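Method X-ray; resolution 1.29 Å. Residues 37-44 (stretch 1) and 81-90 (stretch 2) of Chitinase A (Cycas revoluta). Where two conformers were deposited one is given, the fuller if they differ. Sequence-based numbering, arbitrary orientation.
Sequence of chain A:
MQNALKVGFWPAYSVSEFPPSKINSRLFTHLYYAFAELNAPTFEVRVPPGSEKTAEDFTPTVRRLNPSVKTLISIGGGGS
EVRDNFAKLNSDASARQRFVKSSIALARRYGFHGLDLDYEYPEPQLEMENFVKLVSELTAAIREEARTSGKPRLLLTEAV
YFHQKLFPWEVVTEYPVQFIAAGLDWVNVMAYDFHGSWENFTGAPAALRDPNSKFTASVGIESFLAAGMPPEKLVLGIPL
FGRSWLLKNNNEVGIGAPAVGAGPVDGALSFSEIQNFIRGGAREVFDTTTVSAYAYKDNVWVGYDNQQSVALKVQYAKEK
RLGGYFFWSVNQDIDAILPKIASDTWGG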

# COMPACT_ATOMS: atom_id res chain seq x y z
N GLU A 37 -11.77 10.71 -2.20
CA GLU A 37 -11.08 11.99 -2.16
C GLU A 37 -11.50 12.81 -0.93
O GLU A 37 -12.60 12.64 -0.41
CB GLU A 37 -11.32 12.78 -3.45
CG GLU A 37 -12.75 13.24 -3.65
CD GLU A 37 -12.98 13.89 -5.00
OE1 GLU A 37 -13.78 14.84 -5.07
OE2 GLU A 37 -12.35 13.45 -5.99
N LEU A 38 -10.60 13.69 -0.48
CA LEU A 38 -10.84 14.51 0.70
C LEU A 38 -11.88 15.61 0.46
O LEU A 38 -12.60 15.99 1.38
CB LEU A 38 -9.53 15.11 1.22
CG LEU A 38 -8.68 14.20 2.11
CD1 LEU A 38 -7.99 13.09 1.31
CD2 LEU A 38 -7.65 15.00 2.88
N ASN A 39 -11.94 16.10 -0.78
CA ASN A 39 -12.93 17.10 -1.18
C ASN A 39 -12.85 18.39 -0.35
O ASN A 39 -13.83 18.83 0.26
CB ASN A 39 -14.35 16.50 -1.16
CG ASN A 39 -15.41 17.43 -1.74
OD1 ASN A 39 -15.12 18.28 -2.58
ND2 ASN A 39 -16.64 17.25 -1.29
N ALA A 40 -11.65 18.99 -0.32
CA ALA A 40 -11.47 20.33 0.23
C ALA A 40 -12.31 21.32 -0.58
O ALA A 40 -12.50 21.12 -1.78
CB ALA A 40 -10.00 20.71 0.17
N PRO A 41 -12.81 22.40 0.06
CA PRO A 41 -12.63 22.82 1.45
C PRO A 41 -13.67 22.30 2.45
O PRO A 41 -13.48 22.47 3.66
CB PRO A 41 -12.72 24.34 1.35
CG PRO A 41 -13.70 24.57 0.25
CD PRO A 41 -13.54 23.43 -0.72
N THR A 42 -14.75 21.69 1.98
CA THR A 42 -15.79 21.20 2.88
C THR A 42 -15.35 19.93 3.62
O THR A 42 -15.81 19.66 4.73
CB THR A 42 -17.13 20.90 2.17
OG1 THR A 42 -16.96 19.80 1.26
CG2 THR A 42 -17.65 22.13 1.42
N PHE A 43 -14.46 19.17 2.99
CA PHE A 43 -14.00 17.88 3.50
C PHE A 43 -15.15 16.91 3.76
O PHE A 43 -15.11 16.10 4.69
CB PHE A 43 -13.07 18.05 4.72
CG PHE A 43 -11.78 18.72 4.38
CD1 PHE A 43 -11.56 20.06 4.71
CD2 PHE A 43 -10.78 18.02 3.71
CE1 PHE A 43 -10.37 20.68 4.38
CE2 PHE A 43 -9.58 18.64 3.38
CZ PHE A 43 -9.37 19.97 3.71
N GLU A 44 -16.17 17.02 2.92
CA GLU A 44 -17.21 16.02 2.82
C GLU A 44 -16.66 14.94 1.91
O GLU A 44 -16.75 15.03 0.68
CB GLU A 44 -18.52 16.61 2.29
CG GLU A 44 -19.04 17.83 3.06
CD GLU A 44 -19.54 17.50 4.46
OE1 GLU A 44 -19.96 16.35 4.71
OE2 GLU A 44 -19.54 18.41 5.32
N GLU A 81 -1.02 16.80 -3.73
CA GLU A 81 -2.36 17.36 -3.54
C GLU A 81 -3.07 16.77 -2.32
O GLU A 81 -3.69 17.50 -1.54
CB GLU A 81 -3.20 17.17 -4.80
N VAL A 82 -2.98 15.45 -2.17
CA VAL A 82 -3.57 14.76 -1.02
C VAL A 82 -2.89 15.20 0.28
O VAL A 82 -3.56 15.53 1.25
CB VAL A 82 -3.50 13.22 -1.17
CG1 VAL A 82 -3.90 12.53 0.13
CG2 VAL A 82 -4.40 12.75 -2.31
N ARG A 83 -1.56 15.22 0.28
CA ARG A 83 -0.79 15.64 1.44
C ARG A 83 -1.17 17.07 1.87
O ARG A 83 -1.37 17.33 3.06
CB ARG A 83 0.71 15.53 1.16
CG ARG A 83 1.61 15.83 2.36
CD ARG A 83 3.03 16.13 1.91
NE ARG A 83 3.06 17.25 0.96
CZ ARG A 83 4.06 17.50 0.13
NH1 ARG A 83 5.14 16.73 0.10
NH2 ARG A 83 3.98 18.54 -0.69
N ASP A 84 -1.28 17.97 0.89
CA ASP A 84 -1.68 19.36 1.14
C ASP A 84 -3.06 19.42 1.78
O ASP A 84 -3.29 20.19 2.72
CB ASP A 84 -1.70 20.17 -0.16
CG ASP A 84 -0.32 20.35 -0.77
OD1 ASP A 84 0.70 20.07 -0.10
OD2 ASP A 84 -0.26 20.77 -1.95
N ASN A 85 -3.99 18.62 1.26
CA ASN A 85 -5.35 18.58 1.77
C ASN A 85 -5.44 18.04 3.19
O ASN A 85 -6.16 18.61 4.01
CB ASN A 85 -6.27 17.80 0.81
CG ASN A 85 -6.65 18.61 -0.41
OD1 ASN A 85 -6.50 19.83 -0.43
ND2 ASN A 85 -7.15 17.94 -1.43
N PHE A 86 -4.71 16.97 3.50
CA PHE A 86 -4.64 16.47 4.87
C PHE A 86 -4.08 17.52 5.83
O PHE A 86 -4.58 17.69 6.93
CB PHE A 86 -3.81 15.18 4.97
CG PHE A 86 -4.61 13.91 4.84
CD1 PHE A 86 -4.40 13.06 3.76
CD2 PHE A 86 -5.56 13.56 5.80
CE1 PHE A 86 -5.12 11.88 3.64
CE2 PHE A 86 -6.29 12.38 5.68
CZ PHE A 86 -6.06 11.54 4.60
N ALA A 87 -3.03 18.22 5.39
CA ALA A 87 -2.40 19.24 6.22
C ALA A 87 -3.37 20.39 6.52
O ALA A 87 -3.42 20.87 7.66
CB ALA A 87 -1.13 19.76 5.57
N LYS A 88 -4.14 20.81 5.52
CA LYS A 88 -5.16 21.84 5.72
C LYS A 88 -6.27 21.35 6.64
O LYS A 88 -6.67 22.04 7.58
CB LYS A 88 -5.76 22.28 4.38
CG LYS A 88 -4.86 23.18 3.55
CD LYS A 88 -5.55 23.70 2.30
CE LYS A 88 -5.66 22.62 1.23
NZ LYS A 88 -6.28 23.14 -0.02
N LEU A 89 -6.76 20.14 6.36
CA LEU A 89 -7.81 19.50 7.14
C LEU A 89 -7.46 19.40 8.62
O LEU A 89 -8.24 19.81 9.48
CB LEU A 89 -8.07 18.10 6.60
CG LEU A 89 -8.88 17.13 7.46
CD1 LEU A 89 -10.30 17.61 7.68
CD2 LEU A 89 -8.87 15.75 6.83
N ASN A 90 -6.28 18.85 8.91
CA ASN A 90 -5.96 18.43 10.27
C ASN A 90 -5.75 19.59 11.24
O ASN A 90 -5.84 19.41 12.46
CB ASN A 90 -4.77 17.47 10.27
CG ASN A 90 -5.07 16.17 9.55
OD1 ASN A 90 -6.23 15.81 9.34
ND2 ASN A 90 -4.01 15.45 9.17

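Residues 81-90 form a helix that begins earlier in the chain, its backbone tied by i to i+4 hydrogen bonds such as Phe86 N to Val82 O (2.9 Å) and Leu89 N to Asn85 O (2.9 Å). Residues 37-44 have no regular secondary structure. They turn sharply instead: a cis peptide bond precedes Pro41, Asn39 and Phe43 both have positive phi (58° and 56°), and Phe43 N donates a hydrogen bond to Asn39 O (2.8 Å). Asn39, whose CA-to-CB bond points away from the helix, braces the same turn with a hydrogen bond from Asn39 ND2 to Glu44 O (3.0 Å). Ala40 CA lies 6.5 Å from Asn85 CA, the shortest CA-CA distance between the stretches, and further along Phe43 CA lies 7.4 Å from Leu89 CA.

No hydrogen bond joins the two stretches; packing accounts for the 354 Å² buried between them. Leu38 has the largest share, 99 Å². With chi1 m and chi2 p, it sets CD2 over one face of the Phe86 ring, 3.7 Å from the ring centroid and only 9° off the normal, a CH-pi contact. Leu38 CD2 also lies 3.6 Å from Phe86 N, 3.7 Å from Asn85 CB and 4.2 Å from Leu89 CD2, while Leu38 CD1 reaches Val82 CG1 at 4.3 Å. A branched aliphatic side chain suits this site: both methyls pack against the Phe86 ring, and CD1 extends the contact to Val82. Phe86 takes part although its CA-to-CB bond points away from the loop: the end of its side chain comes nearer.

Phe43 makes the second apolar contact, with Leu89. Its flat ring receives Leu89 CB over one face, 3.8 Å from the centroid and 20° off the normal, and the closest pair, Phe43 CE2 to Leu89 CB, is 3.6 Å apart. Lys88 CB lies at the ring edge, 4.3 Å from Phe43 CZ. Phe43 CE2 also approaches Asn85 O to 3.5 Å, but that oxygen already accepts the helical hydrogen bond from Leu89 N. Leu38, Phe43, Phe86 and Leu89 are all buried, as befits their apolar side chains.

Towards solvent the contact becomes more polar. Ala40 points its small methyl toward the helix, with Ala40 CB 3.7 Å from Asn85 OD1 and 4.4 Å from Lys88 NZ. These two polar atoms are paired by a weak hydrogen bond within the helix, Lys88 NZ to Asn85 OD1 (3.3 Å). Lys88 thus lends its aliphatic CB to the Phe43 edge while its amino group remains near a polar partner.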